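Local coordinates for endoglucanase (PDB 2E4T), which probably cleaves internal beta-1,4-glucosidic bonds of cellulose and xyloglucan, as the family 44 glycoside hydrolase module of a larger enzyme, at residues A40-G45 with L388-G393; D278-H283 with T353-T358. All blocks are in the same frame, centred on the assembly; numbering follows the deposited sequence.

Contact 1 (A40-G45 with L388-G393)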
ATOM      1  N   ALA A  40      -2.041  -8.715  -2.464  1.00  4.90           N
ATOM      2  CA  ALA A  40      -3.188  -7.810  -2.460  1.00  4.90           C
ATOM      3  C   ALA A  40      -3.133  -7.059  -3.812  1.00  4.74           C
ATOM      4  O   ALA A  40      -2.070  -6.815  -4.367  1.00  4.99           O
ATOM      5  CB  ALA A  40      -3.144  -6.801  -1.289  1.00  5.73           C
ATOM      6  N   LYS A  41      -4.350  -6.725  -4.297  1.00  4.85           N
ATOM      7  CA  LYS A  41      -4.488  -5.884  -5.479  1.00  4.66           C
ATOM      8  C   LYS A  41      -5.423  -4.732  -5.144  1.00  4.64           C
ATOM      9  O   LYS A  41      -6.539  -4.954  -4.657  1.00  5.54           O
ATOM     10  CB  LYS A  41      -5.055  -6.678  -6.670  1.00  5.22           C
ATOM     11  CG  LYS A  41      -4.045  -7.572  -7.348  1.00  5.36           C
ATOM     12  CD  LYS A  41      -2.813  -6.853  -7.921  1.00  5.44           C
ATOM     13  CE  LYS A  41      -3.094  -5.714  -8.876  1.00  5.44           C
ATOM     14  NZ  LYS A  41      -3.762  -6.163 -10.147  1.00  5.73           N
ATOM     15  N   ARG A  42      -4.964  -3.510  -5.447  1.00  4.72           N
ATOM     16  CA  ARG A  42      -5.774  -2.303  -5.274  1.00  4.73           C
ATOM     17  C   ARG A  42      -6.160  -1.736  -6.633  1.00  4.61           C
ATOM     18  O   ARG A  42      -5.297  -1.522  -7.486  1.00  4.87           O
ATOM     19  CB  ARG A  42      -4.968  -1.242  -4.506  1.00  5.03           C
ATOM     20  CG  ARG A  42      -5.662   0.132  -4.471  1.00  5.04           C
ATOM     21  CD  ARG A  42      -4.906   1.047  -3.543  1.00  5.07           C
ATOM     22  NE  ARG A  42      -5.431   2.400  -3.434  1.00  5.38           N
ATOM     23  CZ  ARG A  42      -4.956   3.469  -4.058  1.00  5.37           C
ATOM     24  NH1 ARG A  42      -4.065   3.373  -5.028  1.00  6.49           N
ATOM     25  NH2 ARG A  42      -5.420   4.665  -3.629  1.00  7.61           N
ATOM     26  N   PHE A  43      -7.493  -1.500  -6.767  1.00  4.66           N
ATOM     27  CA  PHE A  43      -8.059  -0.722  -7.866  1.00  4.73           C
ATOM     28  C   PHE A  43      -8.225   0.695  -7.330  1.00  4.72           C
ATOM     29  O   PHE A  43      -9.128   0.929  -6.510  1.00  5.48           O
ATOM     30  CB  PHE A  43      -9.412  -1.338  -8.256  1.00  5.40           C
ATOM     31  CG  PHE A  43     -10.193  -0.536  -9.260  1.00  5.53           C
ATOM     32  CD1 PHE A  43      -9.828  -0.544 -10.625  1.00  5.88           C
ATOM     33  CD2 PHE A  43     -11.315   0.197  -8.878  1.00  5.76           C
ATOM     34  CE1 PHE A  43     -10.553   0.187 -11.568  1.00  7.04           C
ATOM     35  CE2 PHE A  43     -12.087   0.900  -9.851  1.00  6.73           C
ATOM     36  CZ  PHE A  43     -11.687   0.877 -11.165  1.00  6.96           C
ATOM     37  N   GLY A  44      -7.287   1.585  -7.668  1.00  5.03           N
ATOM     38  CA  GLY A  44      -7.272   2.888  -7.042  1.00  5.85           C
ATOM     39  C   GLY A  44      -6.455   3.850  -7.868  1.00  5.39           C
ATOM     40  O   GLY A  44      -6.030   3.558  -8.987  1.00  6.43           O
ATOM     41  N   GLY A  45      -6.211   5.040  -7.291  1.00  6.46           N
ATOM     42  CA  GLY A  45      -5.503   6.078  -7.980  1.00  6.53           C
ATOM     43  C   GLY A  45      -6.435   7.005  -8.769  1.00  5.48           C
ATOM     44  O   GLY A  45      -7.668   6.884  -8.709  1.00  5.63           O
ATOM     45  N   LEU A 388      -1.815  -3.672   5.191  1.00  4.88           N
ATOM     46  CA  LEU A 388      -1.915  -3.870   3.744  1.00  4.69           C
ATOM     47  C   LEU A 388      -0.997  -2.828   3.121  1.00  4.55           C
ATOM     48  O   LEU A 388      -0.906  -1.692   3.605  1.00  4.94           O
ATOM     49  CB  LEU A 388      -3.375  -3.735   3.273  1.00  5.25           C
ATOM     50  CG  LEU A 388      -3.620  -3.875   1.768  1.00  5.23           C
ATOM     51  CD1 LEU A 388      -4.970  -4.516   1.498  1.00  6.59           C
ATOM     52  CD2 LEU A 388      -3.537  -2.539   1.028  1.00  5.87           C
ATOM     53  N   ALA A 389      -0.341  -3.205   2.000  1.00  4.52           N
ATOM     54  CA  ALA A 389       0.437  -2.216   1.253  1.00  4.51           C
ATOM     55  C   ALA A 389       0.402  -2.643  -0.202  1.00  4.40           C
ATOM     56  O   ALA A 389       0.410  -3.826  -0.531  1.00  4.86           O
ATOM     57  CB  ALA A 389       1.861  -2.098   1.801  1.00  5.15           C
ATOM     58  N   THR A 390       0.402  -1.608  -1.065  1.00  4.88           N
ATOM     59  CA  THR A 390       0.339  -1.829  -2.505  1.00  4.33           C
ATOM     60  C   THR A 390       1.283  -0.849  -3.218  1.00  4.59           C
ATOM     61  O   THR A 390       1.042   0.367  -3.230  1.00  5.02           O
ATOM     62  CB  THR A 390      -1.152  -1.745  -3.037  1.00  4.75           C
ATOM     63  OG1 THR A 390      -1.836  -0.654  -2.438  1.00  5.20           O
ATOM     64  CG2 THR A 390      -1.925  -2.990  -2.692  1.00  5.13           C
ATOM     65  N   PHE A 391       2.350  -1.409  -3.796  1.00  4.85           N
ATOM     66  CA  PHE A 391       3.309  -0.628  -4.574  1.00  4.87           C
ATOM     67  C   PHE A 391       2.605   0.018  -5.772  1.00  4.61           C
ATOM     68  O   PHE A 391       1.711  -0.604  -6.393  1.00  5.06           O
ATOM     69  CB  PHE A 391       4.388  -1.607  -5.075  1.00  5.19           C
ATOM     70  CG  PHE A 391       5.373  -1.009  -6.058  1.00  5.11           C
ATOM     71  CD1 PHE A 391       6.331  -0.076  -5.664  1.00  5.66           C
ATOM     72  CD2 PHE A 391       5.334  -1.397  -7.399  1.00  5.55           C
ATOM     73  CE1 PHE A 391       7.205   0.473  -6.589  1.00  5.90           C
ATOM     74  CE2 PHE A 391       6.218  -0.869  -8.318  1.00  6.00           C
ATOM     75  CZ  PHE A 391       7.139   0.063  -7.915  1.00  6.00           C
ATOM     76  N   TRP A 392       3.008   1.239  -6.142  1.00  5.15           N
ATOM     77  CA  TRP A 392       2.535   1.887  -7.346  1.00  5.26           C
ATOM     78  C   TRP A 392       3.689   1.983  -8.344  1.00  5.15           C
ATOM     79  O   TRP A 392       4.689   2.646  -8.050  1.00  6.13           O
ATOM     80  CB  TRP A 392       1.949   3.283  -7.068  1.00  5.99           C
ATOM     81  CG  TRP A 392       1.354   3.885  -8.322  1.00  6.48           C
ATOM     82  CD1 TRP A 392       2.013   4.467  -9.365  1.00  7.55           C
ATOM     83  CD2 TRP A 392      -0.046   3.876  -8.709  1.00  6.32           C
ATOM     84  NE1 TRP A 392       1.129   4.820 -10.387  1.00  8.40           N
ATOM     85  CE2 TRP A 392      -0.135   4.456 -10.002  1.00  7.37           C
ATOM     86  CE3 TRP A 392      -1.214   3.432  -8.096  1.00  6.46           C
ATOM     87  CZ2 TRP A 392      -1.370   4.569 -10.683  1.00  8.25           C
ATOM     88  CZ3 TRP A 392      -2.443   3.554  -8.787  1.00  7.01           C
ATOM     89  CH2 TRP A 392      -2.505   4.133 -10.054  1.00  7.60           C
ATOM     90  N   GLY A 393       3.523   1.293  -9.470  1.00  5.48           N
ATOM     91  CA  GLY A 393       4.542   1.278 -10.506  1.00  6.03           C
ATOM     92  C   GLY A 393       4.371   0.049 -11.356  1.00  5.31           C
ATOM     93  O   GLY A 393       3.706  -0.914 -10.977  1.00  6.17           O
TER

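Contact 2 (D278-H283 with T353-T358)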
ATOM      1  N   ASP A 278     -12.104   0.985   9.120  1.00  5.45           N
ATOM      2  CA  ASP A 278     -11.323  -0.200   9.460  1.00  5.57           C
ATOM      3  C   ASP A 278      -9.825   0.028   9.313  1.00  5.16           C
ATOM      4  O   ASP A 278      -9.034  -0.539  10.099  1.00  5.70           O
ATOM      5  CB  ASP A 278     -11.761  -1.384   8.614  1.00  6.11           C
ATOM      6  CG  ASP A 278     -13.189  -1.752   8.925  1.00  6.25           C
ATOM      7  OD1 ASP A 278     -13.396  -2.450   9.957  1.00  9.12           O
ATOM      8  OD2 ASP A 278     -14.092  -1.319   8.168  1.00  6.45           O
ATOM      9  N   VAL A 279      -9.432   0.811   8.309  1.00  5.35           N
ATOM     10  CA  VAL A 279      -8.038   0.927   7.942  1.00  5.14           C
ATOM     11  C   VAL A 279      -7.722   2.388   7.600  1.00  5.04           C
ATOM     12  O   VAL A 279      -8.326   2.959   6.695  1.00  5.97           O
ATOM     13  CB  VAL A 279      -7.676   0.036   6.737  1.00  5.24           C
ATOM     14  CG1 VAL A 279      -6.175   0.012   6.559  1.00  5.86           C
ATOM     15  CG2 VAL A 279      -8.229  -1.379   6.890  1.00  5.58           C
ATOM     16  N   LEU A 280      -6.792   2.975   8.358  1.00  4.81           N
ATOM     17  CA  LEU A 280      -6.212   4.278   8.026  1.00  5.03           C
ATOM     18  C   LEU A 280      -5.275   4.059   6.837  1.00  5.05           C
ATOM     19  O   LEU A 280      -4.370   3.240   6.916  1.00  5.98           O
ATOM     20  CB  LEU A 280      -5.451   4.817   9.239  1.00  4.88           C
ATOM     21  CG  LEU A 280      -4.805   6.178   9.019  1.00  5.77           C
ATOM     22  CD1 LEU A 280      -5.869   7.273   8.917  1.00  7.67           C
ATOM     23  CD2 LEU A 280      -3.844   6.504  10.167  1.00  6.47           C
ATOM     24  N   ASP A 281      -5.539   4.794   5.751  1.00  5.32           N
ATOM     25  CA  ASP A 281      -4.932   4.521   4.429  1.00  5.57           C
ATOM     26  C   ASP A 281      -4.237   5.776   3.950  1.00  4.81           C
ATOM     27  O   ASP A 281      -4.885   6.852   3.827  1.00  5.66           O
ATOM     28  CB  ASP A 281      -6.161   4.205   3.488  1.00  6.61           C
ATOM     29  CG  ASP A 281      -5.825   4.038   2.046  1.00  6.48           C
ATOM     30  OD1 ASP A 281      -4.747   4.518   1.613  1.00  7.44           O
ATOM     31  OD2 ASP A 281      -6.651   3.379   1.356  1.00  7.97           O
ATOM     32  N   VAL A 282      -2.924   5.684   3.726  1.00  4.86           N
ATOM     33  CA  VAL A 282      -2.170   6.819   3.247  1.00  4.80           C
ATOM     34  C   VAL A 282      -1.250   6.366   2.083  1.00  4.55           C
ATOM     35  O   VAL A 282      -0.936   5.180   1.919  1.00  4.98           O
ATOM     36  CB  VAL A 282      -1.315   7.493   4.346  1.00  5.98           C
ATOM     37  CG1 VAL A 282      -2.201   8.063   5.452  1.00  7.08           C
ATOM     38  CG2 VAL A 282      -0.274   6.493   4.920  1.00  7.68           C
ATOM     39  N   HIS A 283      -0.829   7.377   1.309  1.00  4.84           N
ATOM     40  CA  HIS A 283       0.161   7.201   0.254  1.00  5.14           C
ATOM     41  C   HIS A 283       1.459   7.830   0.745  1.00  4.98           C
ATOM     42  O   HIS A 283       1.452   8.924   1.328  1.00  5.45           O
ATOM     43  CB  HIS A 283      -0.276   7.894  -1.025  1.00  5.09           C
ATOM     44  CG  HIS A 283      -1.564   7.361  -1.548  1.00  5.17           C
ATOM     45  ND1 HIS A 283      -2.260   6.255  -1.146  1.00  6.56           N
ATOM     46  CD2 HIS A 283      -2.306   7.911  -2.566  1.00  4.34           C
ATOM     47  CE1 HIS A 283      -3.370   6.145  -1.921  1.00  4.90           C
ATOM     48  NE2 HIS A 283      -3.414   7.159  -2.776  1.00  7.29           N
ATOM     49  N   THR A 353      -7.849   0.413  14.865  1.00  6.38           N
ATOM     50  CA  THR A 353      -7.792   0.739  13.445  1.00  5.87           C
ATOM     51  C   THR A 353      -6.480   0.198  12.864  1.00  5.99           C
ATOM     52  O   THR A 353      -5.430   0.287  13.509  1.00  7.11           O
ATOM     53  CB  THR A 353      -7.909   2.261  13.270  1.00  6.04           C
ATOM     54  OG1 THR A 353      -9.107   2.703  13.926  1.00  6.52           O
ATOM     55  CG2 THR A 353      -7.957   2.687  11.818  1.00  6.66           C
ATOM     56  N   LYS A 354      -6.574  -0.366  11.657  1.00  5.28           N
ATOM     57  CA  LYS A 354      -5.413  -0.901  10.988  1.00  5.20           C
ATOM     58  C   LYS A 354      -4.729   0.218  10.154  1.00  5.13           C
ATOM     59  O   LYS A 354      -5.292   1.324  10.030  1.00  5.38           O
ATOM     60  CB  LYS A 354      -5.848  -2.066  10.061  1.00  6.21           C
ATOM     61  CG  LYS A 354      -6.478  -3.215  10.822  1.00  7.52           C
ATOM     62  CD  LYS A 354      -7.259  -4.206   9.957  1.00  8.77           C
ATOM     63  CE  LYS A 354      -7.881  -5.319  10.719  1.00  9.17           C
ATOM     64  NZ  LYS A 354      -8.299  -6.465   9.940  0.60 10.04           N
ATOM     65  N   LEU A 355      -3.546  -0.071   9.621  1.00  5.40           N
ATOM     66  CA  LEU A 355      -2.786   0.921   8.849  1.00  5.30           C
ATOM     67  C   LEU A 355      -2.413   0.323   7.488  1.00  4.82           C
ATOM     68  O   LEU A 355      -1.884  -0.807   7.436  1.00  5.44           O
ATOM     69  CB  LEU A 355      -1.524   1.327   9.629  1.00  5.72           C
ATOM     70  CG  LEU A 355      -0.602   2.319   8.921  1.00  6.11           C
ATOM     71  CD1 LEU A 355      -1.296   3.652   8.661  1.00  7.40           C
ATOM     72  CD2 LEU A 355       0.637   2.574   9.767  1.00  7.23           C
ATOM     73  N   ALA A 356      -2.663   1.080   6.409  1.00  4.82           N
ATOM     74  CA  ALA A 356      -2.274   0.618   5.082  1.00  4.71           C
ATOM     75  C   ALA A 356      -1.538   1.735   4.350  1.00  4.75           C
ATOM     76  O   ALA A 356      -1.887   2.914   4.461  1.00  5.41           O
ATOM     77  CB  ALA A 356      -3.498   0.190   4.264  1.00  5.68           C
ATOM     78  N   ILE A 357      -0.542   1.314   3.554  1.00  4.59           N
ATOM     79  CA  ILE A 357       0.229   2.214   2.681  1.00  4.43           C
ATOM     80  C   ILE A 357      -0.150   1.801   1.260  1.00  4.42           C
ATOM     81  O   ILE A 357       0.402   0.855   0.703  1.00  4.97           O
ATOM     82  CB  ILE A 357       1.744   2.125   2.925  1.00  5.14           C
ATOM     83  CG1 ILE A 357       2.090   2.163   4.427  1.00  6.12           C
ATOM     84  CG2 ILE A 357       2.416   3.200   2.118  1.00  5.99           C
ATOM     85  CD1 ILE A 357       1.666   3.402   5.182  1.00  6.88           C
ATOM     86  N   THR A 358      -1.172   2.497   0.697  1.00  4.58           N
ATOM     87  CA  THR A 358      -1.805   2.001  -0.517  1.00  4.98           C
ATOM     88  C   THR A 358      -1.159   2.519  -1.825  1.00  4.70           C
ATOM     89  O   THR A 358      -1.516   2.020  -2.906  1.00  4.76           O
ATOM     90  CB  THR A 358      -3.308   2.273  -0.512  1.00  5.02           C
ATOM     91  OG1 THR A 358      -3.528   3.669  -0.440  1.00  6.62           O
ATOM     92  CG2 THR A 358      -4.004   1.448   0.554  1.00  5.98           C
TER

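Contact 1 (A40-G45 with L388-G393)
Ala40, Arg42 and the glycines after them meet Leu388, Thr390 and Trp392 across the inside of the TIM barrel, in a contact made by side chains and, at the glycines, by backbone atoms. Strands 40-43 and 388-391 are not neighbours in the parallel sheet: strand 26-30 lies between them and is bonded to Ala40 and Arg42 through the backbone of Ser30. The two segments accordingly share no hydrogen bond, and their axes come no closer than 7.2 Å at an angle of 67°. At one end the contact is apolar, with Ala40 CB 4.0 Å from Leu388 CD1. In the middle Arg42 passes Thr390 at about a right angle. Its CG lies anti to the backbone N (chi1 171°) and the chain is extended as far as NE; from it the methylene CD comes 3.7 Å from Thr390 OG1, while Thr390 CG2 lies 4.0 Å from Arg42 CB. That hydroxyl is hydrogen-bonded to Thr358 O. The guanidinium is fixed by several partners: NH1 forms a salt bridge with Glu359 and a hydrogen bond with Asn31, and NH2 bonds Asn185. Trp392 approaches the guanidinium at its edge, the two planes 77° apart, with Trp392 CZ3 4.1 Å from Arg42 NH1. Trp392 CZ3 also packs 4.0 Å from Gly45 CA, and Gly44 O lies in the plane of the indole at its edge, 3.6 Å from Trp392 CZ3.

Contact 2 (D278-H283 with T353-T358)
Five backbone hydrogen bonds join segments 278-283 and 353-358, whose strands run parallel in a register that sets Leu280 beside Leu355 and Asp281 beside Ala356. Lys354 N begins the ladder at Asp278 O (2.9 Å), and Thr358 N closes it at Val282 O. Between them Leu280 N gives to Lys354 O, Leu280 O accepts from Ala356 N at 2.8 Å, nearly along the C=O axis, and Val282 N gives to Ala356 O. Weaker CA-H...O contacts add to these, such as Ile357 CA to Val282 O at 3.3 Å.

Apolar side chains pack on both faces. On one, Leu280 and Leu355 lie side by side against helix 338-349, and Val282 CG2 touches Ile357 CD1 at 3.7 Å. On the other, Val279 CG1, anti to its backbone N (chi1 -170°), reaches across to Ala356 CB at 3.5 Å.

Polar ends gather at the C-terminal end of the pair. Asp281 crosses Thr358 at about a right angle; Asp281 OD1 lies 2.5 Å from Thr358 OG1, a short bond that is doubtful because the hydroxyl's position is less sure. His283 NE2 bonds Asn185. Adjacent parallel strands joined through intervening helices, with helix 338-349 packed over one face, form the beta-alpha-beta crossover of a TIM barrel.

Both contacts belong to the buried core of the same barrel and differ in how they hold it. Contact 2 unites sheet neighbours, so its backbones bond directly and its side chains divide between the two faces. Contact 1 spans strands separated by a third and relies on packing without hydrogen bonds between its two segments, part of it against glycine backbone. The two join because strands 354-360 and 388-391 are themselves neighbours: Leu388 O lies 3.0 Å from Ile357 N, a probable backbone hydrogen bond. Arg42 also packs against His283 and Thr358, bringing contact 1 to the polar, C-terminal end of contact 2, where a single atom, Asn185 OD1, serves both Arg42 NH2 and His283 NE2.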